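Local coordinates for protein monoacylglycerol lipase (Palaeococcus ferrophilus, PDB 6QE2) that hydrolyses monoacylglycerols to glycerol and a free fatty acid, probably as a serine hydrolase of the alpha/beta-hydrolase fold, at residues 64-69 / 90-95; 86-91 / 175-180; 112-117 / 182-187; 129-134 / 138-143; 147-152 / 203-208. One frame throughout, in Å; residues are numbered along the deposited sequence.

Contact 1 of 5, residues 64-69 / 90-95; sequences EEAMKI and GLTVIR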
# COMPACT_ATOMS: atom_id res chain seq x y z
N GLU A 64 7.87 7.64 5.75
CA GLU A 64 9.08 7.38 6.51
C GLU A 64 8.75 6.72 7.86
O GLU A 64 9.45 5.84 8.30
CB GLU A 64 9.84 8.68 6.70
CG GLU A 64 10.41 9.24 5.41
CD GLU A 64 9.42 10.08 4.62
OE1 GLU A 64 8.29 10.27 5.06
OE2 GLU A 64 9.79 10.54 3.54
N GLU A 65 7.68 7.16 8.51
CA GLU A 65 7.29 6.56 9.77
C GLU A 65 6.89 5.10 9.55
O GLU A 65 7.30 4.23 10.29
CB GLU A 65 6.15 7.34 10.40
CG GLU A 65 5.72 6.80 11.74
CD GLU A 65 4.89 7.79 12.54
OE1 GLU A 65 4.16 8.59 11.93
OE2 GLU A 65 4.98 7.76 13.78
N ALA A 66 6.11 4.84 8.51
CA ALA A 66 5.70 3.48 8.20
C ALA A 66 6.89 2.57 7.90
O ALA A 66 6.92 1.43 8.32
CB ALA A 66 4.73 3.46 7.03
N MET A 67 7.90 3.09 7.20
CA MET A 67 9.08 2.29 6.90
C MET A 67 9.85 1.94 8.18
O MET A 67 10.40 0.87 8.28
CB MET A 67 9.98 2.97 5.88
CG MET A 67 9.32 3.12 4.53
SD MET A 67 10.49 3.45 3.22
CE MET A 67 10.91 5.15 3.53
N LYS A 68 9.86 2.84 9.16
CA LYS A 68 10.50 2.55 10.44
C LYS A 68 9.70 1.48 11.19
O LYS A 68 10.27 0.67 11.89
CB LYS A 68 10.65 3.81 11.28
CG LYS A 68 11.81 4.67 10.82
CD LYS A 68 11.95 5.93 11.65
CE LYS A 68 13.08 6.79 11.13
NZ LYS A 68 12.69 7.55 9.90
N ILE A 69 8.38 1.48 11.03
CA ILE A 69 7.54 0.46 11.64
C ILE A 69 7.90 -0.89 11.01
O ILE A 69 8.06 -1.87 11.70
CB ILE A 69 6.05 0.77 11.46
CG1 ILE A 69 5.65 1.94 12.36
CG2 ILE A 69 5.19 -0.44 11.77
CD1 ILE A 69 4.34 2.58 11.98
N GLY A 90 1.28 0.56 -1.01
CA GLY A 90 2.06 0.06 -2.13
C GLY A 90 3.26 0.95 -2.42
O GLY A 90 4.36 0.46 -2.68
N LEU A 91 3.06 2.27 -2.38
CA LEU A 91 4.19 3.19 -2.47
C LEU A 91 5.18 2.93 -1.36
O LEU A 91 6.40 2.91 -1.59
CB LEU A 91 3.68 4.63 -2.42
CG LEU A 91 4.75 5.71 -2.27
CD1 LEU A 91 5.72 5.71 -3.43
CD2 LEU A 91 4.10 7.08 -2.11
N THR A 92 4.68 2.70 -0.14
CA THR A 92 5.54 2.49 1.02
C THR A 92 6.40 1.24 0.86
O THR A 92 7.61 1.27 1.15
CB THR A 92 4.68 2.41 2.28
OG1 THR A 92 3.96 3.64 2.45
CG2 THR A 92 5.54 2.16 3.51
N VAL A 93 5.82 0.13 0.40
CA VAL A 93 6.62 -1.09 0.30
C VAL A 93 7.62 -0.99 -0.85
O VAL A 93 8.72 -1.55 -0.77
CB VAL A 93 5.71 -2.33 0.18
CG1 VAL A 93 4.88 -2.48 1.44
CG2 VAL A 93 4.80 -2.25 -1.05
N ILE A 94 7.29 -0.25 -1.91
CA ILE A 94 8.27 0.01 -2.96
C ILE A 94 9.43 0.84 -2.40
O ILE A 94 10.60 0.55 -2.65
CB ILE A 94 7.60 0.69 -4.16
CG1 ILE A 94 6.68 -0.32 -4.86
CG2 ILE A 94 8.64 1.24 -5.12
CD1 ILE A 94 5.71 0.30 -5.83
N ARG A 95 9.11 1.90 -1.64
CA ARG A 95 10.17 2.70 -1.04
C ARG A 95 11.00 1.89 -0.05
O ARG A 95 12.21 2.10 0.06
CB ARG A 95 9.58 3.94 -0.36
CG ARG A 95 9.00 4.95 -1.34
CD ARG A 95 10.09 5.70 -2.13
NE ARG A 95 10.98 6.45 -1.25
CZ ARG A 95 12.31 6.41 -1.30
NH1 ARG A 95 12.92 5.67 -2.22
NH2 ARG A 95 13.03 7.13 -0.45
O HOH W 1 11.86 8.55 1.79
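Thr-92 is where 90-95 first meets the other segment, wedging its methyl against Ala-66 and Met-67 as helix 63-77 packs on helix 88-99 in the alpha/beta-hydrolase core. The two short segments run at 63° to each other with their axes 9.7 Å apart, and this buried crossing is a worked example of how a beta-branched residue divides its labour. CG2 of Thr-92 does the touching: it stands 3.8 Å from Ala-66 CB and 4.0 Å from Met-67 CG, seated over two consecutive residues. With OG1 set beside the backbone N (chi1 -61°), the hydroxyl turns back onto its own helix and hydrogen-bonds Leu-88 O, so the polar branch is satisfied while the methyl is given to the interface. Trp-48, on a loop, touches both Thr-92 and Ala-66.

Three residues on comes Arg-95. Its CB lies 3.7 Å from Met-67 SD, which the extended chi2 of the methionine (-163°) carries there; the later bend at chi3 turns only CE. Beyond CB the arginine folds twice, at chi2 and chi3, and its head is held by salt bridges from NH1 to Glu-98 and Glu-187 and by a bond from NE to Asn-180 OD1. Arg-95 NH2 donates to water 1 at 2.9 Å, the water lying in the guanidinium plane at its edge; that water gives Glu-64 OE2 a weak bond at 3.4 Å.

Contact 2 of 5, residues 86-91 / 175-180; sequences HSLGGL and MSVFDN. With LDA (lauryl dimethylamine-N-oxide), chain D.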
# COMPACT_ATOMS: atom_id res chain seq x y z
N HIS A 86 -0.89 -1.79 -0.33
CA HIS A 86 -1.92 -1.28 -1.24
C HIS A 86 -1.96 0.24 -1.20
O HIS A 86 -2.03 0.84 -0.12
CB HIS A 86 -3.29 -1.85 -0.88
CG HIS A 86 -4.42 -1.15 -1.58
ND1 HIS A 86 -4.67 -1.32 -2.93
CD2 HIS A 86 -5.35 -0.28 -1.13
CE1 HIS A 86 -5.71 -0.58 -3.27
NE2 HIS A 86 -6.13 0.07 -2.20
N SER A 87 -1.92 0.85 -2.39
CA SER A 87 -2.08 2.31 -2.57
C SER A 87 -0.96 3.07 -1.87
O SER A 87 0.21 2.94 -2.28
CB SER A 87 -3.51 2.64 -2.12
OG SER A 87 -3.86 3.93 -2.68
N LEU A 88 -1.27 3.94 -0.88
CA LEU A 88 -0.21 4.50 -0.04
C LEU A 88 0.69 3.38 0.49
O LEU A 88 1.93 3.52 0.56
CB LEU A 88 -0.83 5.29 1.10
CG LEU A 88 0.16 5.75 2.17
CD1 LEU A 88 1.21 6.67 1.58
CD2 LEU A 88 -0.58 6.50 3.28
N GLY A 89 0.10 2.23 0.82
CA GLY A 89 0.94 1.14 1.34
C GLY A 89 1.77 0.51 0.24
O GLY A 89 2.91 0.09 0.47
N GLY A 90 1.28 0.56 -1.01
CA GLY A 90 2.06 0.06 -2.13
C GLY A 90 3.26 0.95 -2.42
O GLY A 90 4.36 0.46 -2.68
N LEU A 91 3.06 2.27 -2.38
CA LEU A 91 4.19 3.19 -2.47
C LEU A 91 5.18 2.93 -1.36
O LEU A 91 6.40 2.91 -1.59
CB LEU A 91 3.68 4.63 -2.42
CG LEU A 91 4.75 5.71 -2.27
CD1 LEU A 91 5.72 5.71 -3.43
CD2 LEU A 91 4.10 7.08 -2.11
N MET A 175 2.71 15.90 2.19
CA MET A 175 4.05 16.16 1.70
C MET A 175 4.84 14.87 1.50
O MET A 175 5.53 14.71 0.49
CB MET A 175 4.79 17.08 2.68
CG MET A 175 6.19 17.49 2.22
SD MET A 175 6.97 18.67 3.35
CE MET A 175 7.21 17.66 4.80
N SER A 176 4.72 13.96 2.46
CA SER A 176 5.43 12.70 2.37
C SER A 176 4.98 11.88 1.17
O SER A 176 5.79 11.25 0.50
CB SER A 176 5.24 11.89 3.66
OG SER A 176 5.94 10.66 3.58
N VAL A 177 3.68 11.86 0.91
CA VAL A 177 3.18 11.08 -0.21
C VAL A 177 3.73 11.57 -1.55
O VAL A 177 4.21 10.78 -2.35
CB VAL A 177 1.64 11.16 -0.29
CG1 VAL A 177 1.15 10.61 -1.62
CG2 VAL A 177 1.00 10.43 0.88
N PHE A 178 3.74 12.90 -1.78
CA PHE A 178 4.17 13.38 -3.09
C PHE A 178 5.68 13.31 -3.24
O PHE A 178 6.19 13.02 -4.32
CB PHE A 178 3.64 14.81 -3.32
CG PHE A 178 2.15 14.84 -3.43
CD1 PHE A 178 1.51 14.10 -4.43
CD2 PHE A 178 1.40 15.56 -2.51
CE1 PHE A 178 0.10 14.07 -4.52
CE2 PHE A 178 0.02 15.54 -2.58
CZ PHE A 178 -0.64 14.79 -3.56
N ASP A 179 6.40 13.58 -2.14
CA ASP A 179 7.84 13.44 -2.18
C ASP A 179 8.24 11.99 -2.44
O ASP A 179 9.14 11.73 -3.23
CB ASP A 179 8.46 13.89 -0.86
CG ASP A 179 9.98 13.77 -0.85
OD1 ASP A 179 10.65 14.33 -1.75
OD2 ASP A 179 10.52 13.14 0.07
N ASN A 180 7.60 11.05 -1.74
CA ASN A 180 8.00 9.66 -1.96
C ASN A 180 7.54 9.12 -3.32
O ASN A 180 8.19 8.21 -3.86
CB ASN A 180 7.53 8.80 -0.81
CG ASN A 180 8.42 8.93 0.34
OD1 ASN A 180 9.51 8.32 0.37
ND2 ASN A 180 8.01 9.76 1.31
N1 LDA D . -3.38 7.65 -2.24
O1 LDA D . -2.64 6.75 -1.82
CM1 LDA D . -4.66 7.58 -1.55
CM2 LDA D . -3.56 7.48 -3.68
C1 LDA D . -2.78 8.94 -1.99
C2 LDA D . -3.87 9.98 -2.13
C3 LDA D . -3.40 11.30 -1.55
C4 LDA D . -4.41 12.39 -1.83
C5 LDA D . -3.83 13.75 -1.51
C6 LDA D . -4.93 14.79 -1.38
C7 LDA D . -4.32 16.17 -1.27
C8 LDA D . -4.53 16.73 0.13
C9 LDA D . -3.23 17.26 0.69
C10 LDA D . -3.28 18.78 0.82
C11 LDA D . -2.16 19.30 1.70
C12 LDA D . -1.76 18.26 2.73
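Leu-88 and Leu-91 supply the apolar side of this buried contact, each reaching helix 171-186 from the start of helix 88-99. CD1 of Leu-88 lies 3.8 Å from Val-177 CG2, methyl against methyl. With CG opposite the backbone N (chi1 170°), Leu-91 presses its fork on backbone oxygens of that helix: CD1 is 3.5 Å from Asn-180 O, and CD2 is 3.7 Å from Val-177 O while also nearing Asn-180 CB. An alanine in place of Leu-91 would remove both methyls and is likely to open a gap over these two carbonyls.

Both leucines follow the sharp strand-to-helix turn that fits a nucleophile elbow. Ser-87 sits at its apex with a positive phi of 63°, its OG bonded to His-233 NE2, as expected of the serine of a probable Ser-His-Asp triad.

O1 of the bound detergent lies 3.2 Å from Ser-87 OG and 3.3 Å from Leu-88 N, consistent with an oxyanion-hole position, and its C5 approaches Phe-178 CZ.

Within 175-180, Asn-180 ND2 donates to Ser-176 O at 2.8 Å from one face of the carbonyl plane, while Asn-180 N reaches the same oxygen from the opposite face; the amide of Asn-180 also meets Glu-64 and Arg-95.

Contact 3 of 5, residues 112-117 / 182-187; sequences PALAKS and ERAHKE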
# COMPACT_ATOMS: atom_id res chain seq x y z
N PRO A 112 -0.13 0.81 -6.41
CA PRO A 112 0.74 1.72 -5.66
C PRO A 112 0.62 3.15 -6.16
O PRO A 112 0.38 3.41 -7.35
CB PRO A 112 2.15 1.16 -5.92
CG PRO A 112 2.02 0.42 -7.22
CD PRO A 112 0.64 -0.15 -7.23
N ALA A 113 0.76 4.09 -5.23
CA ALA A 113 0.63 5.52 -5.52
C ALA A 113 1.91 5.99 -6.20
O ALA A 113 2.86 6.42 -5.54
CB ALA A 113 0.34 6.30 -4.24
N LEU A 114 1.94 5.91 -7.53
CA LEU A 114 3.12 6.24 -8.31
C LEU A 114 2.88 7.35 -9.34
O LEU A 114 3.81 7.74 -10.04
CB LEU A 114 3.64 4.99 -9.03
CG LEU A 114 4.15 3.88 -8.10
CD1 LEU A 114 4.38 2.60 -8.87
CD2 LEU A 114 5.43 4.32 -7.40
N ALA A 115 1.65 7.82 -9.45
CA ALA A 115 1.29 8.92 -10.34
C ALA A 115 0.16 9.70 -9.69
O ALA A 115 -0.69 9.11 -9.02
CB ALA A 115 0.87 8.40 -11.72
N LYS A 116 0.19 11.01 -9.88
CA LYS A 116 -0.85 11.87 -9.34
C LYS A 116 -2.20 11.56 -9.99
O LYS A 116 -2.28 11.30 -11.19
CB LYS A 116 -0.48 13.34 -9.59
CG LYS A 116 -1.44 14.36 -9.02
CD LYS A 116 -0.98 15.77 -9.36
CE LYS A 116 -1.31 16.14 -10.80
NZ LYS A 116 -2.76 15.96 -11.08
N SER A 117 -3.26 11.60 -9.19
CA SER A 117 -4.59 11.46 -9.75
C SER A 117 -4.93 12.70 -10.57
O SER A 117 -4.58 13.81 -10.17
CB SER A 117 -5.62 11.29 -8.63
OG SER A 117 -6.94 11.34 -9.15
N GLU A 182 7.82 10.75 -6.14
CA GLU A 182 8.96 11.10 -6.98
C GLU A 182 10.15 10.18 -6.71
O GLU A 182 10.78 9.68 -7.65
CB GLU A 182 9.35 12.55 -6.71
CG GLU A 182 8.36 13.54 -7.28
CD GLU A 182 8.91 14.96 -7.22
OE1 GLU A 182 8.70 15.72 -8.19
OE2 GLU A 182 9.55 15.30 -6.20
N ARG A 183 10.48 9.97 -5.43
CA ARG A 183 11.66 9.19 -5.10
C ARG A 183 11.49 7.74 -5.53
O ARG A 183 12.48 7.07 -5.85
CB ARG A 183 11.96 9.27 -3.62
CG ARG A 183 12.35 10.68 -3.21
CD ARG A 183 12.66 10.62 -1.73
NE ARG A 183 13.03 11.93 -1.22
CZ ARG A 183 13.10 12.22 0.08
NH1 ARG A 183 12.79 11.31 1.01
NH2 ARG A 183 13.45 13.45 0.45
N ALA A 184 10.24 7.26 -5.58
CA ALA A 184 10.02 5.85 -5.94
C ALA A 184 10.49 5.60 -7.36
O ALA A 184 11.07 4.56 -7.66
CB ALA A 184 8.55 5.46 -5.80
N HIS A 185 10.29 6.58 -8.24
CA HIS A 185 10.76 6.44 -9.60
C HIS A 185 12.27 6.67 -9.69
O HIS A 185 12.97 5.92 -10.38
CB HIS A 185 10.01 7.40 -10.51
CG HIS A 185 8.55 7.08 -10.65
ND1 HIS A 185 8.10 6.05 -11.45
CD2 HIS A 185 7.45 7.63 -10.09
CE1 HIS A 185 6.78 5.99 -11.38
NE2 HIS A 185 6.36 6.95 -10.56
N LYS A 186 12.78 7.68 -8.99
CA LYS A 186 14.20 8.02 -9.10
C LYS A 186 15.09 6.89 -8.62
O LYS A 186 16.17 6.66 -9.18
CB LYS A 186 14.50 9.30 -8.33
CG LYS A 186 13.96 10.55 -8.99
CD LYS A 186 14.29 11.79 -8.18
CE LYS A 186 13.77 13.04 -8.86
NZ LYS A 186 14.01 14.27 -8.05
N GLU A 187 14.67 6.16 -7.58
CA GLU A 187 15.48 5.13 -6.96
C GLU A 187 15.06 3.72 -7.37
O GLU A 187 15.42 2.75 -6.68
CB GLU A 187 15.43 5.27 -5.44
CG GLU A 187 15.86 6.65 -4.95
CD GLU A 187 15.98 6.74 -3.44
OE1 GLU A 187 15.82 5.71 -2.75
OE2 GLU A 187 16.22 7.86 -2.94
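His-185 and Leu-114 make the tight half of this contact. His-185 NE2 donates to Leu-114 O over 2.7 Å, nearly straight at 170°. The N-H points at a carbonyl lone pair, and the bond lies in both the ring and carbonyl planes, at the ring's edge. His-185 CG stands beside the backbone N (chi1 -67°), which with chi2 (-77°) brings NE2 to the loop. His-185 NE2 also rests 3.7 Å from Leu-114 CB. ND1 of the ring is bonded to Glu-217 OE2, a pairing that fixes the ring's rotation and could favour an imidazolium. A phenylalanine here would probably leave Leu-114 O and Glu-217 without their ring partner.

Beside this bond, CD2 of Leu-114 packs on Ala-184 CB at 3.7 Å, while its side chain also touches Ser-211 and Leu-214 of helix 209-217. In the alpha/beta-hydrolase topology, the chain leaves the core sheet after strand 106-110 for the probable cap and returns along helix 171-186; the contact ties that exit to the helix's last turn.

Toward partly exposed Lys-116 and Ser-117 the loop draws away from the helix. Ser-117 OG is held by Ile-204 O instead, and Lys-116 NZ bonds Ser-117 O at 3.0 Å from above the carbonyl plane, and Thr-120 O as well.

Contact 4 of 5, residues 129-134 / 138-143; sequences KVLGRI and LSLSNG. With LDA (lauryl dimethylamine-N-oxide), chain D.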
# COMPACT_ATOMS: atom_id res chain seq x y z
N LYS A 129 3.63 20.61 -0.14
CA LYS A 129 5.04 20.90 0.14
C LYS A 129 5.19 22.05 1.12
O LYS A 129 6.16 22.10 1.88
CB LYS A 129 5.78 21.28 -1.15
CG LYS A 129 6.04 20.17 -2.12
CD LYS A 129 6.97 20.65 -3.23
CE LYS A 129 7.28 19.52 -4.21
NZ LYS A 129 8.10 19.97 -5.38
N VAL A 130 4.26 23.01 1.10
CA VAL A 130 4.37 24.09 2.06
C VAL A 130 3.78 23.69 3.40
O VAL A 130 4.39 23.88 4.45
CB VAL A 130 3.69 25.36 1.53
CG1 VAL A 130 3.76 26.42 2.59
CG2 VAL A 130 4.38 25.78 0.28
N LEU A 131 2.55 23.18 3.37
CA LEU A 131 1.86 22.84 4.62
C LEU A 131 2.60 21.75 5.38
O LEU A 131 2.60 21.74 6.61
CB LEU A 131 0.43 22.39 4.33
CG LEU A 131 -0.51 23.44 3.71
CD1 LEU A 131 -1.93 22.90 3.62
CD2 LEU A 131 -0.47 24.73 4.51
N GLY A 132 3.24 20.82 4.66
CA GLY A 132 4.01 19.79 5.34
C GLY A 132 5.17 20.35 6.15
O GLY A 132 5.62 19.70 7.10
N ARG A 133 5.64 21.55 5.81
CA ARG A 133 6.74 22.17 6.53
C ARG A 133 6.28 23.14 7.61
O ARG A 133 6.85 23.13 8.71
CB ARG A 133 7.66 22.90 5.54
CG ARG A 133 8.57 21.95 4.78
CD ARG A 133 9.21 22.60 3.57
NE ARG A 133 10.20 21.72 2.97
CZ ARG A 133 9.97 20.96 1.90
NH1 ARG A 133 8.78 20.97 1.32
NH2 ARG A 133 10.93 20.18 1.42
N ILE A 134 5.26 23.96 7.36
CA ILE A 134 4.91 25.02 8.29
C ILE A 134 3.78 24.60 9.22
O ILE A 134 3.69 25.08 10.35
CB ILE A 134 4.56 26.32 7.54
CG1 ILE A 134 3.34 26.13 6.65
CG2 ILE A 134 5.75 26.79 6.71
CD1 ILE A 134 2.73 27.44 6.17
N LEU A 138 -1.57 20.02 10.58
CA LEU A 138 -2.86 20.45 10.06
C LEU A 138 -3.55 19.29 9.36
O LEU A 138 -2.96 18.62 8.51
CB LEU A 138 -2.68 21.62 9.09
CG LEU A 138 -3.93 22.18 8.41
CD1 LEU A 138 -4.93 22.69 9.43
CD2 LEU A 138 -3.58 23.27 7.41
N SER A 139 -4.82 19.07 9.69
CA SER A 139 -5.56 17.93 9.18
C SER A 139 -6.52 18.43 8.11
O SER A 139 -7.30 19.36 8.36
CB SER A 139 -6.32 17.23 10.31
OG SER A 139 -7.33 16.38 9.81
N LEU A 140 -6.48 17.80 6.94
CA LEU A 140 -7.29 18.21 5.81
C LEU A 140 -8.01 17.01 5.22
O LEU A 140 -7.71 15.86 5.54
CB LEU A 140 -6.42 18.88 4.73
CG LEU A 140 -5.58 20.07 5.21
CD1 LEU A 140 -4.70 20.60 4.08
CD2 LEU A 140 -6.46 21.19 5.76
N SER A 141 -8.97 17.30 4.35
CA SER A 141 -9.68 16.24 3.64
C SER A 141 -8.79 15.63 2.57
O SER A 141 -8.04 16.34 1.90
CB SER A 141 -10.96 16.79 3.02
OG SER A 141 -11.55 15.85 2.14
N ASN A 142 -8.88 14.31 2.42
CA ASN A 142 -8.04 13.63 1.44
C ASN A 142 -8.58 13.72 0.02
O ASN A 142 -7.89 13.30 -0.92
CB ASN A 142 -7.82 12.15 1.82
CG ASN A 142 -9.11 11.31 1.81
OD1 ASN A 142 -10.11 11.68 1.21
ND2 ASN A 142 -9.04 10.14 2.45
N GLY A 143 -9.79 14.24 -0.18
CA GLY A 143 -10.29 14.48 -1.51
C GLY A 143 -10.79 13.24 -2.23
O GLY A 143 -11.15 13.33 -3.41
N1 LDA D . -3.38 7.65 -2.24
O1 LDA D . -2.64 6.75 -1.82
CM1 LDA D . -4.66 7.58 -1.55
CM2 LDA D . -3.56 7.48 -3.68
C1 LDA D . -2.78 8.94 -1.99
C2 LDA D . -3.87 9.98 -2.13
C3 LDA D . -3.40 11.30 -1.55
C4 LDA D . -4.41 12.39 -1.83
C5 LDA D . -3.83 13.75 -1.51
C6 LDA D . -4.93 14.79 -1.38
C7 LDA D . -4.32 16.17 -1.27
C8 LDA D . -4.53 16.73 0.13
C9 LDA D . -3.23 17.26 0.69
C10 LDA D . -3.28 18.78 0.82
C11 LDA D . -2.16 19.30 1.70
C12 LDA D . -1.76 18.26 2.73
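Leu-131 points its isobutyl group from near the C-terminal end of helix 122-134 at two leucines of the segment that follows, Leu-138 and Leu-140. The three illustrate how a helix and a short strand can meet through a few methyl groups. CD1 of Leu-131 is the common point. Leu-131 CD1 lies 3.6 Å from CD1 of Leu-140, the two side chains meeting at about a right angle, so that one methyl abuts another and the chains do not run alongside. The second partner is looser: CD2 of Leu-138, an exposed residue, stands 4.2 Å from Leu-131 CD1. Leu-131 has CG beside its backbone N (chi1 -63°) and a CD1 that continues the chain outward (chi2 -174°), which carries this methyl across to the strand.

The detergent tail ends against the pair. Its C11 is 3.7 Å from Leu-140 CD1 and 4.1 Å from Leu-131 CD1, so both leucines face the alkyl chain; farther back, C6 of the tail passes 3.3 Å from Asn-142 O.

On the helix itself, Arg-133 folds back to donate from NH1 to Lys-129 O at 2.9 Å, the oxygen lying near the guanidinium plane but the donor tilted 23° from the carbonyl plane.

Strand 139-141 pairs antiparallel with strand 168-170, with backbone bonds from Leu-140 to Ile-169. Helix, two-stranded sheet and bound tail together are consistent with the cap of a monoacylglycerol lipase, its leucines lining the probable acyl-chain channel.

Contact 5 of 5, residues 147-152 / 203-208; sequences KLLSRN and DIITPP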
# COMPACT_ATOMS: atom_id res chain seq x y z
N LYS A 147 -16.78 6.45 -4.57
CA LYS A 147 -17.33 5.75 -5.72
C LYS A 147 -16.26 5.33 -6.71
O LYS A 147 -16.52 4.48 -7.58
CB LYS A 147 -18.38 6.63 -6.40
CG LYS A 147 -19.67 6.76 -5.62
CD LYS A 147 -20.62 7.75 -6.27
CE LYS A 147 -20.02 9.15 -6.25
NZ LYS A 147 -20.14 9.78 -4.90
N LEU A 148 -15.07 5.92 -6.63
CA LEU A 148 -13.96 5.57 -7.50
C LEU A 148 -13.13 4.42 -6.96
O LEU A 148 -12.15 4.02 -7.61
CB LEU A 148 -13.07 6.80 -7.69
CG LEU A 148 -13.63 7.94 -8.55
CD1 LEU A 148 -12.61 9.07 -8.65
CD2 LEU A 148 -14.07 7.45 -9.92
N LEU A 149 -13.49 3.88 -5.80
CA LEU A 149 -12.71 2.81 -5.19
C LEU A 149 -12.93 1.46 -5.86
O LEU A 149 -11.97 0.70 -6.05
CB LEU A 149 -13.04 2.70 -3.70
CG LEU A 149 -12.54 3.84 -2.81
CD1 LEU A 149 -13.15 3.67 -1.43
CD2 LEU A 149 -11.03 3.84 -2.74
N SER A 150 -14.17 1.14 -6.21
CA SER A 150 -14.49 -0.22 -6.63
C SER A 150 -15.73 -0.21 -7.51
O SER A 150 -16.66 0.57 -7.28
CB SER A 150 -14.71 -1.13 -5.42
OG SER A 150 -15.16 -2.41 -5.83
N ARG A 151 -15.74 -1.10 -8.50
CA ARG A 151 -16.94 -1.36 -9.28
C ARG A 151 -18.01 -2.11 -8.49
O ARG A 151 -19.13 -2.25 -8.98
CB ARG A 151 -16.58 -2.13 -10.55
CG ARG A 151 -15.69 -1.34 -11.49
CD ARG A 151 -15.63 -1.97 -12.87
NE ARG A 151 -14.98 -3.28 -12.85
CZ ARG A 151 -14.78 -4.02 -13.93
NH1 ARG A 151 -15.18 -3.58 -15.13
NH2 ARG A 151 -14.18 -5.20 -13.83
N ASN A 152 -17.68 -2.60 -7.29
CA ASN A 152 -18.64 -3.29 -6.44
C ASN A 152 -19.33 -2.26 -5.55
O ASN A 152 -18.69 -1.71 -4.65
CB ASN A 152 -17.93 -4.33 -5.59
CG ASN A 152 -18.87 -5.14 -4.70
OD1 ASN A 152 -20.00 -4.75 -4.43
ND2 ASN A 152 -18.38 -6.28 -4.23
N ASP A 203 -8.39 2.69 -13.00
CA ASP A 203 -8.07 3.37 -11.76
C ASP A 203 -7.66 4.81 -12.05
O ASP A 203 -6.68 5.05 -12.76
CB ASP A 203 -6.94 2.60 -11.07
CG ASP A 203 -6.59 3.13 -9.70
OD1 ASP A 203 -7.13 4.16 -9.26
OD2 ASP A 203 -5.74 2.47 -9.05
N ILE A 204 -8.41 5.77 -11.52
CA ILE A 204 -8.02 7.18 -11.59
C ILE A 204 -7.53 7.72 -10.25
O ILE A 204 -7.07 8.87 -10.20
CB ILE A 204 -9.14 8.07 -12.17
CG1 ILE A 204 -10.45 7.91 -11.40
CG2 ILE A 204 -9.36 7.75 -13.64
CD1 ILE A 204 -11.58 8.68 -12.06
N ILE A 205 -7.63 6.95 -9.17
CA ILE A 205 -7.07 7.40 -7.90
C ILE A 205 -5.55 7.30 -7.94
O ILE A 205 -4.84 8.22 -7.52
CB ILE A 205 -7.66 6.57 -6.75
CG1 ILE A 205 -9.16 6.84 -6.61
CG2 ILE A 205 -6.94 6.89 -5.45
CD1 ILE A 205 -9.87 5.91 -5.67
N THR A 206 -5.03 6.18 -8.45
CA THR A 206 -3.60 6.00 -8.72
C THR A 206 -3.51 5.53 -10.17
O THR A 206 -3.64 4.33 -10.45
CB THR A 206 -2.95 5.00 -7.76
OG1 THR A 206 -3.71 3.78 -7.76
CG2 THR A 206 -2.90 5.54 -6.34
N PRO A 207 -3.36 6.44 -11.11
CA PRO A 207 -3.31 6.05 -12.53
C PRO A 207 -2.30 4.95 -12.77
O PRO A 207 -1.16 5.08 -12.38
CB PRO A 207 -2.89 7.33 -13.23
CG PRO A 207 -3.49 8.39 -12.38
CD PRO A 207 -3.34 7.90 -10.96
N PRO A 208 -2.70 3.89 -13.46
CA PRO A 208 -1.82 2.75 -13.71
C PRO A 208 -0.51 3.03 -14.45
O PRO A 208 0.41 2.27 -14.28
CB PRO A 208 -2.70 1.77 -14.50
CG PRO A 208 -3.87 2.55 -14.94
CD PRO A 208 -4.07 3.65 -13.95
O HOH W 2 -10.91 4.69 -9.92
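Water 2 is held between Leu-148 and Ile-204: it donates to Leu-148 O at 2.7 Å and accepts from Ile-204 N at 3.2 Å, bridging two segments whose direct contacts are apolar. Beside the water bridge the leucine fork meets the isoleucine end. CD2 and CD1 of Leu-148 lie 3.5 and 3.6 Å from Ile-204 CD1, the side chains crossing at about a right angle. Ile-204 has CG1 in the crowded position between its backbone N and carbonyl carbon (chi1 55°), which turns CD1 onto the leucine.

Ile-205 makes the second apolar contact. Ile-205 CD1 comes 3.5 Å from Leu-148 O and 3.8 Å from CD2 of Leu-149, while its side chain also touches Leu-144, His-233 and the bound detergent.

The isoleucines sit on a turn organised by Asp-203. Asp-203 OD1 accepts from Thr-206 N at 3.0 Å, an Asx motif, and only weakly from Ile-205 N. Asp-203 OD2 takes Thr-206 OG1 at 2.7 Å, met from above the carboxylate plane, and also His-233 ND1. Carboxylate and histidine are thereby positioned as in the acid and base of a Ser-His-Asp triad, on the loop after strand 195-200 where alpha/beta-hydrolases commonly carry their acid.

Overall arrangement
Contacts 1, 2 and 3 are buried and overlap in their elements: helix 88-99 serves contacts 1 and 2, helix 171-186 serves contacts 2 and 3, and Arg-95 of contact 1 reaches Glu-187 of contact 3. Contact 4 is at the surface, its centre about 20 Å from the centre of the chain, and contact 5 is only partly buried. The chemistry follows the place. Helix packing in contacts 1 and 2 is largely apolar, with polar groups satisfied by other residues; contact 3 adds a direct hydrogen bond across, contact 5, like contact 1, has a bridging water, and contact 4 pairs leucines beside the detergent tail. The detergent head lies near Ser-87 of contact 2, while contact 5 supplies the likely triad acid.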